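Local atomic coordinates of protease VP4 (Blotched snakehead virus, PDB entry 2GEF), a protein that cleaves peptide bonds as a viral protease with a serine/lysine catalytic dyad, probably processing the birnavirus polyprotein from which it is itself derived. Residues F27-L32 against A50-H55; L58-V63 against V124-M129; D72-W77 against R101-I106. All coordinates share one frame; numbering follows the deposited sequence.

Contact 1. Residues F27-L32 against A50-H55; sequences FTDGAL and AVRGDH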
ATOM      1  N   PHE A  27     -13.652   0.926  -8.108  1.00 21.68           N
ATOM      2  CA  PHE A  27     -12.489   1.656  -8.538  1.00 19.32           C
ATOM      3  C   PHE A  27     -12.072   1.042  -9.870  1.00 19.07           C
ATOM      4  O   PHE A  27     -11.890  -0.201 -10.033  1.00 16.66           O
ATOM      5  CB  PHE A  27     -11.329   1.454  -7.526  1.00 18.04           C
ATOM      6  CG  PHE A  27     -11.480   2.276  -6.289  1.00 17.30           C
ATOM      7  CD1 PHE A  27     -11.676   1.666  -5.050  1.00 19.23           C
ATOM      8  CD2 PHE A  27     -11.464   3.668  -6.325  1.00 13.55           C
ATOM      9  CE1 PHE A  27     -11.852   2.454  -3.874  1.00 16.94           C
ATOM     10  CE2 PHE A  27     -11.654   4.419  -5.140  1.00 19.09           C
ATOM     11  CZ  PHE A  27     -11.796   3.789  -3.944  1.00 16.63           C
ATOM     12  N   THR A  28     -11.858   1.935 -10.808  1.00 17.88           N
ATOM     13  CA  THR A  28     -11.311   1.571 -12.068  1.00 15.56           C
ATOM     14  C   THR A  28      -9.763   1.609 -12.047  1.00 15.82           C
ATOM     15  O   THR A  28      -9.106   1.205 -13.007  1.00 16.20           O
ATOM     16  CB  THR A  28     -11.834   2.538 -13.156  1.00 15.43           C
ATOM     17  OG1 THR A  28     -11.539   3.879 -12.770  1.00 16.41           O
ATOM     18  CG2 THR A  28     -13.317   2.342 -13.380  1.00 13.59           C
ATOM     19  N   ASP A  29      -9.175   2.042 -10.941  1.00 13.71           N
ATOM     20  CA  ASP A  29      -7.731   2.216 -10.789  1.00 11.71           C
ATOM     21  C   ASP A  29      -7.322   2.419  -9.342  1.00  9.83           C
ATOM     22  O   ASP A  29      -8.105   2.880  -8.602  1.00  9.99           O
ATOM     23  CB  ASP A  29      -7.180   3.418 -11.702  1.00  9.43           C
ATOM     24  CG  ASP A  29      -8.053   4.705 -11.661  1.00 11.96           C
ATOM     25  OD1 ASP A  29      -8.932   4.844 -12.508  1.00 21.71           O
ATOM     26  OD2 ASP A  29      -7.909   5.631 -10.838  1.00 18.24           O
ATOM     27  N   GLY A  30      -6.038   2.223  -8.969  1.00  9.88           N
ATOM     28  CA  GLY A  30      -5.589   2.229  -7.591  1.00  8.00           C
ATOM     29  C   GLY A  30      -4.521   1.158  -7.435  1.00  9.31           C
ATOM     30  O   GLY A  30      -4.393   0.332  -8.273  1.00  8.74           O
ATOM     31  N   ALA A  31      -3.679   1.204  -6.392  1.00  8.90           N
ATOM     32  CA  ALA A  31      -2.712   0.145  -6.172  1.00  6.77           C
ATOM     33  C   ALA A  31      -2.699  -0.156  -4.675  1.00  8.16           C
ATOM     34  O   ALA A  31      -2.838   0.780  -3.835  1.00  9.64           O
ATOM     35  CB  ALA A  31      -1.349   0.508  -6.671  1.00  7.34           C
ATOM     36  N   LEU A  32      -2.586  -1.438  -4.360  1.00  6.92           N
ATOM     37  CA  LEU A  32      -2.498  -1.950  -2.982  1.00  8.63           C
ATOM     38  C   LEU A  32      -1.113  -1.997  -2.492  1.00  7.16           C
ATOM     39  O   LEU A  32      -0.162  -2.346  -3.231  1.00  5.02           O
ATOM     40  CB  LEU A  32      -3.111  -3.393  -2.859  1.00  6.76           C
ATOM     41  CG  LEU A  32      -4.604  -3.369  -3.233  1.00 10.34           C
ATOM     42  CD1 LEU A  32      -5.014  -4.812  -3.743  1.00  7.97           C
ATOM     43  CD2 LEU A  32      -5.675  -2.872  -2.053  1.00  7.55           C
ATOM     44  N   ALA A  50      -3.950   2.894  -2.598  1.00 17.83           N
ATOM     45  CA  ALA A  50      -3.685   4.285  -3.019  1.00 18.41           C
ATOM     46  C   ALA A  50      -4.496   4.496  -4.327  1.00 18.39           C
ATOM     47  O   ALA A  50      -4.387   3.641  -5.298  1.00 14.68           O
ATOM     48  CB  ALA A  50      -2.283   4.434  -3.370  1.00 17.26           C
ATOM     49  N   VAL A  51      -5.250   5.598  -4.367  1.00 16.55           N
ATOM     50  CA  VAL A  51      -6.035   5.985  -5.655  1.00 16.51           C
ATOM     51  C   VAL A  51      -5.691   7.383  -5.972  1.00 16.50           C
ATOM     52  O   VAL A  51      -5.592   8.238  -5.084  1.00 17.24           O
ATOM     53  CB  VAL A  51      -7.592   5.772  -5.481  1.00 15.76           C
ATOM     54  CG1 VAL A  51      -8.322   5.750  -6.946  1.00 18.02           C
ATOM     55  CG2 VAL A  51      -7.778   4.393  -4.924  1.00 10.03           C
ATOM     56  N   ARG A  52      -5.445   7.640  -7.231  1.00 16.65           N
ATOM     57  CA  ARG A  52      -5.288   9.073  -7.676  1.00 15.66           C
ATOM     58  C   ARG A  52      -6.556   9.942  -7.594  1.00 16.14           C
ATOM     59  O   ARG A  52      -7.675   9.512  -7.837  1.00 14.20           O
ATOM     60  CB  ARG A  52      -4.511   9.182  -9.006  1.00 16.38           C
ATOM     61  CG  ARG A  52      -5.110   8.377 -10.245  1.00 17.69           C
ATOM     62  CD  ARG A  52      -4.592   8.878 -11.610  1.00 15.89           C
ATOM     63  NE  ARG A  52      -5.253   8.198 -12.758  1.00 14.85           N
ATOM     64  CZ  ARG A  52      -4.911   7.008 -13.224  1.00 17.35           C
ATOM     65  NH1 ARG A  52      -5.555   6.586 -14.269  1.00 29.40           N
ATOM     66  NH2 ARG A  52      -4.008   6.190 -12.619  1.00 17.16           N
ATOM     67  N   GLY A  53      -6.315  11.173  -7.183  1.00 17.23           N
ATOM     68  CA  GLY A  53      -7.314  12.293  -7.040  1.00 18.81           C
ATOM     69  C   GLY A  53      -7.645  12.311  -5.547  1.00 18.32           C
ATOM     70  O   GLY A  53      -7.059  11.582  -4.752  1.00 14.08           O
ATOM     71  N   ASP A  54      -8.619  13.128  -5.185  1.00 19.31           N
ATOM     72  CA  ASP A  54      -9.006  13.227  -3.816  1.00 18.57           C
ATOM     73  C   ASP A  54     -10.325  12.523  -3.478  1.00 17.78           C
ATOM     74  O   ASP A  54     -11.365  12.815  -4.000  1.00 16.18           O
ATOM     75  CB  ASP A  54      -8.754  14.670  -3.257  1.00 23.89           C
ATOM     76  CG  ASP A  54      -9.994  15.512  -3.129  1.00 23.69           C
ATOM     77  OD1 ASP A  54     -10.969  15.128  -3.778  1.00 36.51           O
ATOM     78  OD2 ASP A  54      -9.975  16.602  -2.521  1.00 24.92           O
ATOM     79  N   HIS A  55     -10.199  11.497  -2.642  1.00 18.28           N
ATOM     80  CA  HIS A  55     -11.296  10.598  -2.225  1.00 18.36           C
ATOM     81  C   HIS A  55     -11.387  10.672  -0.777  1.00 18.94           C
ATOM     82  O   HIS A  55     -11.711   9.683  -0.108  1.00 19.39           O
ATOM     83  CB  HIS A  55     -11.066   9.144  -2.670  1.00 20.37           C
ATOM     84  CG  HIS A  55     -10.743   9.005  -4.144  1.00 18.98           C
ATOM     85  ND1 HIS A  55     -11.714   8.808  -5.110  1.00 24.60           N
ATOM     86  CD2 HIS A  55      -9.572   9.100  -4.809  1.00 16.46           C
ATOM     87  CE1 HIS A  55     -11.147   8.747  -6.312  1.00 24.31           C
ATOM     88  NE2 HIS A  55      -9.851   8.967  -6.162  1.00 21.85           N
TER
HETATM   89  O   HOH W   1      -8.873   7.940  -9.859  1.00 29.57           O
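Arg52 lays its guanidinium flat against the carboxylate of Asp29, the two planes only 5° apart. From CB the Arg52 chain starts with CG between the backbone N and the carbonyl carbon (chi1 57°) and then runs extended to NE. CG is the first atom to meet Asp29, 4.0 Å from its OD2. NE is 4.2 Å from the same OD2, which stands above the guanidinium plane over the centre of the group, nearest CZ; no N-H points at it, so these are opposite charges stacked face to face, not a salt bridge. NH1 lies above the CG and OD1 side of the carboxylate, while NH2 at the tip donates to the carbonyls of Ala144 and Leu147, which anchors the group. A water links the two segments, donating to Asp29 OD2 at 2.7 Å and to Arg52 O at 2.8 Å.

Beside this polar stack, Val51 directs CG1 at the Asp29 carbonyl, 3.3 Å from O, and CG2 over one face of Phe27, 4.1 Å from the ring centroid, a CH-pi contact. Phe27 turns its edge toward the face of the His55 ring in a T-shaped pair, planes at 81°.

The backbones are joined by reciprocal bonds, Ala31 N to Ala50 O at 2.8 Å and Ala50 N to Ala31 O at 2.7 Å, while the CA of Gly30 also contacts Ala50 O. This hydrogen-bonded antiparallel pair stands at the open end of the beta hairpin of strands 31-38 and 43-52, whose Ala31 and Ala50 methyls pack on helix 138-146, just after the nucleophile Ser136.

Contact 2. Residues L58-V63 against V124-M129; sequences LMSPDV and VVWNDM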
ATOM      1  N   LEU A  58     -14.202   9.455   1.386  1.00 17.70           N
ATOM      2  CA  LEU A  58     -14.190   8.020   1.639  1.00 17.91           C
ATOM      3  C   LEU A  58     -13.333   7.698   2.898  1.00 19.38           C
ATOM      4  O   LEU A  58     -13.438   6.574   3.455  1.00 18.82           O
ATOM      5  CB  LEU A  58     -13.652   7.259   0.456  1.00 15.61           C
ATOM      6  CG  LEU A  58     -14.565   6.925  -0.734  1.00 20.40           C
ATOM      7  CD1 LEU A  58     -13.717   6.217  -1.767  1.00 11.55           C
ATOM      8  CD2 LEU A  58     -15.891   6.188  -0.476  1.00 13.68           C
HETATM    9  N   MSE A  59     -12.519   8.685   3.328  1.00 19.92           N
HETATM   10  CA  MSE A  59     -11.729   8.612   4.567  1.00 22.69           C
HETATM   11  C   MSE A  59     -12.550   8.782   5.792  1.00 21.68           C
HETATM   12  O   MSE A  59     -13.524   9.573   5.760  1.00 22.86           O
HETATM   13  CB  MSE A  59     -10.740   9.754   4.594  1.00 20.35           C
HETATM   14  CG  MSE A  59      -9.686   9.577   3.420  1.00 27.14           C
HETATM   15 SE   MSE A  59      -8.432  10.945   3.221  1.00 34.45          SE
HETATM   16  CE  MSE A  59      -7.253  10.418   4.596  1.00 30.42           C
ATOM     17  N   SER A  60     -12.129   8.158   6.896  1.00 20.31           N
ATOM     18  CA  SER A  60     -12.528   8.641   8.285  1.00 21.49           C
ATOM     19  C   SER A  60     -12.234  10.167   8.468  1.00 19.67           C
ATOM     20  O   SER A  60     -11.239  10.653   7.871  1.00 20.06           O
ATOM     21  CB  SER A  60     -11.740   7.832   9.350  1.00 20.26           C
ATOM     22  OG  SER A  60     -12.065   8.302  10.615  1.00 24.62           O
ATOM     23  N   PRO A  61     -13.028  10.921   9.286  1.00 20.02           N
ATOM     24  CA  PRO A  61     -12.631  12.369   9.562  1.00 20.52           C
ATOM     25  C   PRO A  61     -11.250  12.506  10.321  1.00 21.14           C
ATOM     26  O   PRO A  61     -10.467  13.455  10.161  1.00 19.49           O
ATOM     27  CB  PRO A  61     -13.792  12.883  10.429  1.00 21.58           C
ATOM     28  CG  PRO A  61     -14.969  11.887  10.222  1.00 19.54           C
ATOM     29  CD  PRO A  61     -14.346  10.558   9.893  1.00 20.01           C
ATOM     30  N   ASP A  62     -10.932  11.472  11.108  1.00 21.55           N
ATOM     31  CA  ASP A  62      -9.826  11.475  12.046  1.00 21.39           C
ATOM     32  C   ASP A  62      -8.545  11.439  11.220  1.00 23.02           C
ATOM     33  O   ASP A  62      -7.498  11.766  11.795  1.00 24.10           O
ATOM     34  CB  ASP A  62      -9.831  10.182  12.875  1.00 23.00           C
ATOM     35  CG  ASP A  62     -10.948  10.142  13.959  1.00 26.47           C
ATOM     36  OD1 ASP A  62     -11.490  11.185  14.392  1.00 26.23           O
ATOM     37  OD2 ASP A  62     -11.254   9.011  14.375  1.00 34.05           O
ATOM     38  N   VAL A  63      -8.592  11.068   9.914  1.00 21.29           N
ATOM     39  CA  VAL A  63      -7.373  11.103   9.044  1.00 21.66           C
ATOM     40  C   VAL A  63      -7.338  12.066   7.844  1.00 21.05           C
ATOM     41  O   VAL A  63      -6.265  12.391   7.308  1.00 20.90           O
ATOM     42  CB  VAL A  63      -6.982   9.695   8.604  1.00 21.42           C
ATOM     43  CG1 VAL A  63      -6.101   9.787   7.458  1.00 24.15           C
ATOM     44  CG2 VAL A  63      -6.231   8.912   9.795  1.00 20.51           C
ATOM     45  N   VAL A 124     -13.856  -0.678   1.159  1.00  9.69           N
ATOM     46  CA  VAL A 124     -13.146   0.368   1.877  1.00  9.65           C
ATOM     47  C   VAL A 124     -13.720   0.365   3.311  1.00 10.92           C
ATOM     48  O   VAL A 124     -14.874   0.258   3.515  1.00 11.99           O
ATOM     49  CB  VAL A 124     -13.390   1.785   1.219  1.00 10.85           C
ATOM     50  CG1 VAL A 124     -12.763   3.018   1.966  1.00  3.63           C
ATOM     51  CG2 VAL A 124     -13.034   1.801  -0.285  1.00  4.78           C
ATOM     52  N   VAL A 125     -12.879   0.482   4.297  1.00 13.09           N
ATOM     53  CA  VAL A 125     -13.289   0.429   5.688  1.00 13.14           C
ATOM     54  C   VAL A 125     -12.695   1.677   6.426  1.00 13.78           C
ATOM     55  O   VAL A 125     -11.747   2.328   5.934  1.00 12.12           O
ATOM     56  CB  VAL A 125     -12.806  -0.968   6.402  1.00 13.92           C
ATOM     57  CG1 VAL A 125     -13.672  -2.265   5.979  1.00 10.07           C
ATOM     58  CG2 VAL A 125     -11.239  -1.234   6.348  1.00 12.03           C
ATOM     59  N   TRP A 126     -13.218   1.945   7.613  1.00 14.04           N
ATOM     60  CA  TRP A 126     -12.552   2.733   8.632  1.00 15.49           C
ATOM     61  C   TRP A 126     -11.903   1.784   9.624  1.00 15.95           C
ATOM     62  O   TRP A 126     -12.536   0.871  10.189  1.00 15.96           O
ATOM     63  CB  TRP A 126     -13.563   3.615   9.381  1.00 17.41           C
ATOM     64  CG  TRP A 126     -14.264   4.634   8.528  1.00 20.79           C
ATOM     65  CD1 TRP A 126     -14.240   4.700   7.139  1.00 21.91           C
ATOM     66  CD2 TRP A 126     -15.111   5.692   8.966  1.00 20.84           C
ATOM     67  NE1 TRP A 126     -15.001   5.786   6.701  1.00 25.43           N
ATOM     68  CE2 TRP A 126     -15.510   6.431   7.805  1.00 24.72           C
ATOM     69  CE3 TRP A 126     -15.526   6.144  10.223  1.00 26.67           C
ATOM     70  CZ2 TRP A 126     -16.341   7.562   7.877  1.00 20.72           C
ATOM     71  CZ3 TRP A 126     -16.335   7.280  10.286  1.00 19.28           C
ATOM     72  CH2 TRP A 126     -16.737   7.955   9.122  1.00 20.72           C
ATOM     73  N   ASN A 127     -10.612   2.005   9.832  1.00 16.64           N
ATOM     74  CA  ASN A 127      -9.795   1.312  10.848  1.00 17.69           C
ATOM     75  C   ASN A 127      -9.469   2.580  11.656  1.00 19.35           C
ATOM     76  O   ASN A 127      -9.533   3.681  11.079  1.00 22.02           O
ATOM     77  CB  ASN A 127      -8.513   0.616  10.185  1.00 13.86           C
ATOM     78  CG  ASN A 127      -7.432   1.624   9.731  1.00 14.22           C
ATOM     79  OD1 ASN A 127      -7.400   2.824  10.127  1.00  8.45           O
ATOM     80  ND2 ASN A 127      -6.494   1.120   8.985  1.00  5.47           N
ATOM     81  N   ASP A 128      -9.213   2.525  12.959  1.00 19.33           N
ATOM     82  CA  ASP A 128      -9.087   3.805  13.692  1.00 18.43           C
ATOM     83  C   ASP A 128      -7.598   4.087  13.915  1.00 18.05           C
ATOM     84  O   ASP A 128      -7.128   4.547  14.948  1.00 15.36           O
ATOM     85  CB  ASP A 128      -9.905   3.830  14.976  1.00 20.10           C
ATOM     86  CG  ASP A 128     -11.303   3.265  14.787  1.00 24.46           C
ATOM     87  OD1 ASP A 128     -12.245   4.064  14.578  1.00 27.30           O
ATOM     88  OD2 ASP A 128     -11.466   2.011  14.832  1.00 27.80           O
HETATM   89  N   MSE A 129      -6.840   3.843  12.855  1.00 19.39           N
HETATM   90  CA  MSE A 129      -5.407   3.840  12.956  1.00 19.09           C
HETATM   91  C   MSE A 129      -5.035   5.298  12.662  1.00 18.10           C
HETATM   92  O   MSE A 129      -5.889   6.056  12.149  1.00 15.71           O
HETATM   93  CB  MSE A 129      -4.846   2.810  11.974  1.00 20.49           C
HETATM   94  CG  MSE A 129      -5.364   1.380  12.268  1.00 24.22           C
HETATM   95 SE   MSE A 129      -4.728   0.652  14.017  1.00 49.23          SE
HETATM   96  CE  MSE A 129      -2.857   1.009  13.524  1.00 43.74           C
TER
HETATM   97  O   HOH W   2     -15.589   5.202   3.756  1.00 31.19           O
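Trp126 holds CG anti to its carbonyl carbon (chi1 -62°), and a chi2 of 11° sets CD1 almost eclipsed with CA; with these torsions one face of the indole is presented to the backbone of Ser60. In Ser60, OG anti to the backbone N (chi1 178°) is placed on the CE3 side of the indole and near Asp62 N. Its CA sits over the middle of the six-membered ring, 3.9 Å from the centroid, a CH-pi contact, while CB lies above CD2. Pro61 crosses the indole at about a right angle, with CD 3.6 Å from Trp126 CH2.

That serine is also an N-cap: its OG accepts a weak bond from Asp62 N at 3.4 Å. The indole therefore packs on the turn that leads into the weakly bonded helix 61-64, and joins it to strand 120-126.

At the pyrrole side, Trp126 NE1 donates to a water at 3.1 Å, and this water donates to Leu58 O at 2.6 Å, so the two segments share a bridged polar link in place of a direct bond. The same carbonyl oxygen has Val124 CG1 3.9 Å away, and the Leu58 side chain packs on Phe27 and Leu107.

One residue after Trp126, Asn127 forms an Asx turn, its OD1 accepting from Met129 N at 3.0 Å with the donor above the carbonyl plane. Asn127 ND2 is taken by Glu46 and Tyr48. Val63 CG2 comes within 3.7 Å of the carbonyl O of Met129, a selenomethionine.

Contact 3. Residues D72-W77 against R101-I106; sequences DDHKVW and RTDLTI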
ATOM      1  N   ASP A  72       7.266  15.935  -6.339  1.00 20.04           N
ATOM      2  CA  ASP A  72       6.869  17.104  -7.094  1.00 19.00           C
ATOM      3  C   ASP A  72       5.726  17.879  -6.366  1.00 20.26           C
ATOM      4  O   ASP A  72       4.942  18.508  -7.052  1.00 21.70           O
ATOM      5  CB  ASP A  72       6.393  16.692  -8.530  1.00 17.00           C
ATOM      6  CG  ASP A  72       5.381  15.525  -8.564  1.00 17.19           C
ATOM      7  OD1 ASP A  72       5.087  14.867  -7.529  1.00 18.42           O
ATOM      8  OD2 ASP A  72       4.855  15.202  -9.644  1.00 14.45           O
ATOM      9  N   ASP A  73       5.564  17.793  -5.041  1.00 17.29           N
ATOM     10  CA  ASP A  73       4.732  18.733  -4.318  1.00 17.93           C
ATOM     11  C   ASP A  73       3.240  18.530  -4.379  1.00 19.79           C
ATOM     12  O   ASP A  73       2.480  19.476  -4.145  1.00 19.20           O
ATOM     13  CB  ASP A  73       5.005  20.185  -4.684  1.00 18.92           C
ATOM     14  CG  ASP A  73       6.249  20.753  -3.949  1.00 24.48           C
ATOM     15  OD1 ASP A  73       6.373  20.477  -2.748  1.00 26.51           O
ATOM     16  OD2 ASP A  73       7.089  21.461  -4.580  1.00 33.80           O
ATOM     17  N   HIS A  74       2.835  17.320  -4.735  1.00 18.59           N
ATOM     18  CA  HIS A  74       1.459  16.874  -4.672  1.00 18.00           C
ATOM     19  C   HIS A  74       1.117  16.375  -3.302  1.00 18.57           C
ATOM     20  O   HIS A  74       2.009  16.127  -2.499  1.00 19.20           O
ATOM     21  CB  HIS A  74       1.243  15.825  -5.735  1.00 13.52           C
ATOM     22  CG  HIS A  74       1.132  16.445  -7.047  1.00 16.23           C
ATOM     23  ND1 HIS A  74      -0.018  17.063  -7.473  1.00 15.43           N
ATOM     24  CD2 HIS A  74       2.071  16.696  -7.991  1.00 19.24           C
ATOM     25  CE1 HIS A  74       0.208  17.626  -8.647  1.00 18.76           C
ATOM     26  NE2 HIS A  74       1.466  17.419  -8.981  1.00 14.00           N
ATOM     27  N   LYS A  75      -0.168  16.207  -3.059  1.00 18.39           N
ATOM     28  CA  LYS A  75      -0.605  15.575  -1.765  1.00 18.61           C
ATOM     29  C   LYS A  75      -1.042  14.136  -1.830  1.00 18.88           C
ATOM     30  O   LYS A  75      -1.700  13.653  -2.799  1.00 17.29           O
ATOM     31  CB  LYS A  75      -1.731  16.436  -1.108  1.00 16.98           C
ATOM     32  CG  LYS A  75      -1.260  17.887  -1.147  1.00 15.19           C
ATOM     33  CD  LYS A  75      -2.377  18.844  -1.129  1.00 22.81           C
ATOM     34  CE  LYS A  75      -1.914  20.287  -1.348  1.00 28.34           C
ATOM     35  NZ  LYS A  75      -1.687  20.970  -0.069  1.00 25.88           N
ATOM     36  N   VAL A  76      -0.629  13.431  -0.774  1.00 19.93           N
ATOM     37  CA  VAL A  76      -1.117  12.125  -0.586  1.00 18.12           C
ATOM     38  C   VAL A  76      -1.896  12.279   0.652  1.00 18.90           C
ATOM     39  O   VAL A  76      -1.282  12.189   1.724  1.00 21.13           O
ATOM     40  CB  VAL A  76      -0.032  11.038  -0.312  1.00 19.38           C
ATOM     41  CG1 VAL A  76      -0.724   9.558  -0.283  1.00 11.86           C
ATOM     42  CG2 VAL A  76       1.167  11.150  -1.312  1.00 18.02           C
ATOM     43  N   TRP A  77      -3.214  12.480   0.538  1.00 16.45           N
ATOM     44  CA  TRP A  77      -4.139  12.427   1.680  1.00 15.29           C
ATOM     45  C   TRP A  77      -4.141  11.064   2.480  1.00 14.63           C
ATOM     46  O   TRP A  77      -4.362  10.013   1.893  1.00 13.24           O
ATOM     47  CB  TRP A  77      -5.566  12.685   1.173  1.00 16.32           C
ATOM     48  CG  TRP A  77      -5.637  13.869   0.311  1.00 17.16           C
ATOM     49  CD1 TRP A  77      -5.863  13.936  -1.078  1.00 20.72           C
ATOM     50  CD2 TRP A  77      -5.576  15.182   0.771  1.00 19.38           C
ATOM     51  NE1 TRP A  77      -5.941  15.275  -1.489  1.00 22.99           N
ATOM     52  CE2 TRP A  77      -5.755  16.057  -0.373  1.00 19.93           C
ATOM     53  CE3 TRP A  77      -5.408  15.734   2.037  1.00 19.01           C
ATOM     54  CZ2 TRP A  77      -5.698  17.425  -0.269  1.00 20.51           C
ATOM     55  CZ3 TRP A  77      -5.375  17.162   2.138  1.00 22.87           C
ATOM     56  CH2 TRP A  77      -5.530  17.972   1.004  1.00 21.40           C
ATOM     57  N   ARG A 101       2.859  13.571 -10.356  1.00  8.33           N
ATOM     58  CA  ARG A 101       1.974  14.500 -11.144  1.00 10.32           C
ATOM     59  C   ARG A 101       0.404  14.474 -10.766  1.00 10.65           C
ATOM     60  O   ARG A 101      -0.474  14.975 -11.471  1.00  9.31           O
ATOM     61  CB  ARG A 101       2.223  14.427 -12.680  1.00 12.56           C
ATOM     62  CG  ARG A 101       2.861  13.128 -13.240  1.00 16.33           C
ATOM     63  CD  ARG A 101       3.043  13.050 -14.784  1.00 15.60           C
ATOM     64  NE  ARG A 101       2.843  11.615 -15.137  1.00 25.54           N
ATOM     65  CZ  ARG A 101       1.676  10.982 -14.960  1.00 23.18           C
ATOM     66  NH1 ARG A 101       0.647  11.682 -14.474  1.00 24.54           N
ATOM     67  NH2 ARG A 101       1.548   9.685 -15.182  1.00 14.65           N
ATOM     68  N   THR A 102       0.070  14.004  -9.566  1.00 10.15           N
ATOM     69  CA  THR A 102      -1.311  14.018  -9.130  1.00  9.98           C
ATOM     70  C   THR A 102      -1.352  13.898  -7.591  1.00  9.92           C
ATOM     71  O   THR A 102      -0.457  13.321  -6.943  1.00  5.75           O
ATOM     72  CB  THR A 102      -2.108  12.860  -9.836  1.00 13.06           C
ATOM     73  OG1 THR A 102      -3.449  12.839  -9.318  1.00 18.34           O
ATOM     74  CG2 THR A 102      -1.408  11.383  -9.553  1.00  6.88           C
ATOM     75  N   ASP A 103      -2.409  14.427  -7.005  1.00 10.27           N
ATOM     76  CA  ASP A 103      -2.718  14.055  -5.610  1.00 11.74           C
ATOM     77  C   ASP A 103      -3.172  12.621  -5.500  1.00 11.00           C
ATOM     78  O   ASP A 103      -3.719  12.064  -6.432  1.00 13.63           O
ATOM     79  CB  ASP A 103      -3.818  14.993  -5.017  1.00 11.14           C
ATOM     80  CG  ASP A 103      -3.362  16.475  -4.971  1.00 11.67           C
ATOM     81  OD1 ASP A 103      -2.199  16.781  -5.082  1.00 16.16           O
ATOM     82  OD2 ASP A 103      -4.195  17.385  -4.836  1.00 22.89           O
ATOM     83  N   LEU A 104      -3.062  12.023  -4.354  1.00 10.59           N
ATOM     84  CA  LEU A 104      -3.587  10.660  -4.256  1.00  9.50           C
ATOM     85  C   LEU A 104      -4.175  10.652  -2.877  1.00  9.96           C
ATOM     86  O   LEU A 104      -3.868  11.559  -2.091  1.00  6.67           O
ATOM     87  CB  LEU A 104      -2.486   9.576  -4.347  1.00 10.66           C
ATOM     88  CG  LEU A 104      -1.739   9.254  -5.702  1.00 11.77           C
ATOM     89  CD1 LEU A 104      -0.293   9.804  -5.676  1.00  7.51           C
ATOM     90  CD2 LEU A 104      -1.676   7.677  -5.943  1.00  8.66           C
ATOM     91  N   THR A 105      -5.055   9.680  -2.629  1.00  8.16           N
ATOM     92  CA  THR A 105      -5.592   9.433  -1.344  1.00  9.17           C
ATOM     93  C   THR A 105      -5.371   7.988  -1.060  1.00 11.71           C
ATOM     94  O   THR A 105      -5.510   7.166  -1.994  1.00 16.10           O
ATOM     95  CB  THR A 105      -7.131   9.664  -1.474  1.00  8.96           C
ATOM     96  OG1 THR A 105      -7.327  11.000  -1.900  1.00  6.67           O
ATOM     97  CG2 THR A 105      -7.751   9.636  -0.141  1.00  7.63           C
ATOM     98  N   ILE A 106      -5.022   7.602   0.165  1.00 11.13           N
ATOM     99  CA  ILE A 106      -4.907   6.166   0.501  1.00  7.55           C
ATOM    100  C   ILE A 106      -6.007   5.822   1.541  1.00 10.08           C
ATOM    101  O   ILE A 106      -6.477   6.681   2.300  1.00  8.40           O
ATOM    102  CB  ILE A 106      -3.472   5.839   1.036  1.00  8.39           C
ATOM    103  CG1 ILE A 106      -3.215   6.689   2.265  1.00  8.19           C
ATOM    104  CG2 ILE A 106      -2.449   6.196  -0.014  1.00  5.21           C
ATOM    105  CD1 ILE A 106      -2.053   6.372   3.205  1.00  4.31           C
TER
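Asp103 OD1 takes two hydrogen bonds from consecutive residues of the other segment, Lys75 N at 2.9 Å and His74 ND1 at 3.2 Å. The backbone bond is nearly straight (172° at the hydrogen), the imidazole one more bent (153°), and the donors reach the oxygen from opposite faces of the carboxylate plane. OD1 lies in the plane of the His74 ring, and this His-carboxylate pair may favour a protonated imidazole. At the segment starts, Asp72 OD2 offers its syn lone pair to Arg101 N at 2.7 Å; its other oxygen, OD1, is held by Thr70 and Thr100.

A parallel ladder continues from here. Leu104 N donates to Lys75 O at 2.6 Å, Trp77 N to Leu104 O at 2.9 Å, and Ile106 N to Trp77 O at 3.0 Å, with Val76 paired to Leu104 and Trp77 to Thr105.

With CG anti to the carbonyl carbon, beside the backbone N, the His74 ring lies over the Arg101-Thr102 peptide, with Thr102 N beneath its centre. Trp77 brings CD1 to 3.4 Å from Thr105 OG1, which meets the indole at its edge, near its plane; that hydroxyl has its polar partners in Gly53 O and His55 N. Trp77 NE1 is buried without a hydrogen-bond partner in the model. On the sheet face carrying Val76 and Leu104, Val76 CG1 packs 3.8 Å from Ile106 CG2.

Strand 104-109 thus lies between strand 75-77 and antiparallel strand 43-52; the segments 75-77 and 104-106 run parallel, at 26° to each other. Val76 and Leu104 rest on Leu141 and Ala144 of helix 138-146, whereas on the other face Trp77 meets Tyr67 and Arg56.

How the contacts relate
From the N terminus, contact 1 closes first, returning the chain after 17 intervening residues, mostly strand, at the hairpin of strands 31-38 and 43-52. Contact 2 opens only afterwards, at Leu58, and spans 60 residues before strand 120-126 completes it. Contact 3 is nested within that span; its own loop includes the unmodelled residues 82-94. Contacts 1 and 3 meet in one sheet, where Val51 N lies 2.9 Å from Thr105 O, a probable hydrogen bond. Contact 2 brings in strand 120-126 of the three-stranded antiparallel sheet, where Phe27 CE1 lies 3.8 Å from Val124 CG2; its tie to contact 3 is the selenium of Met59, 3.7 Å from Thr105 CG2.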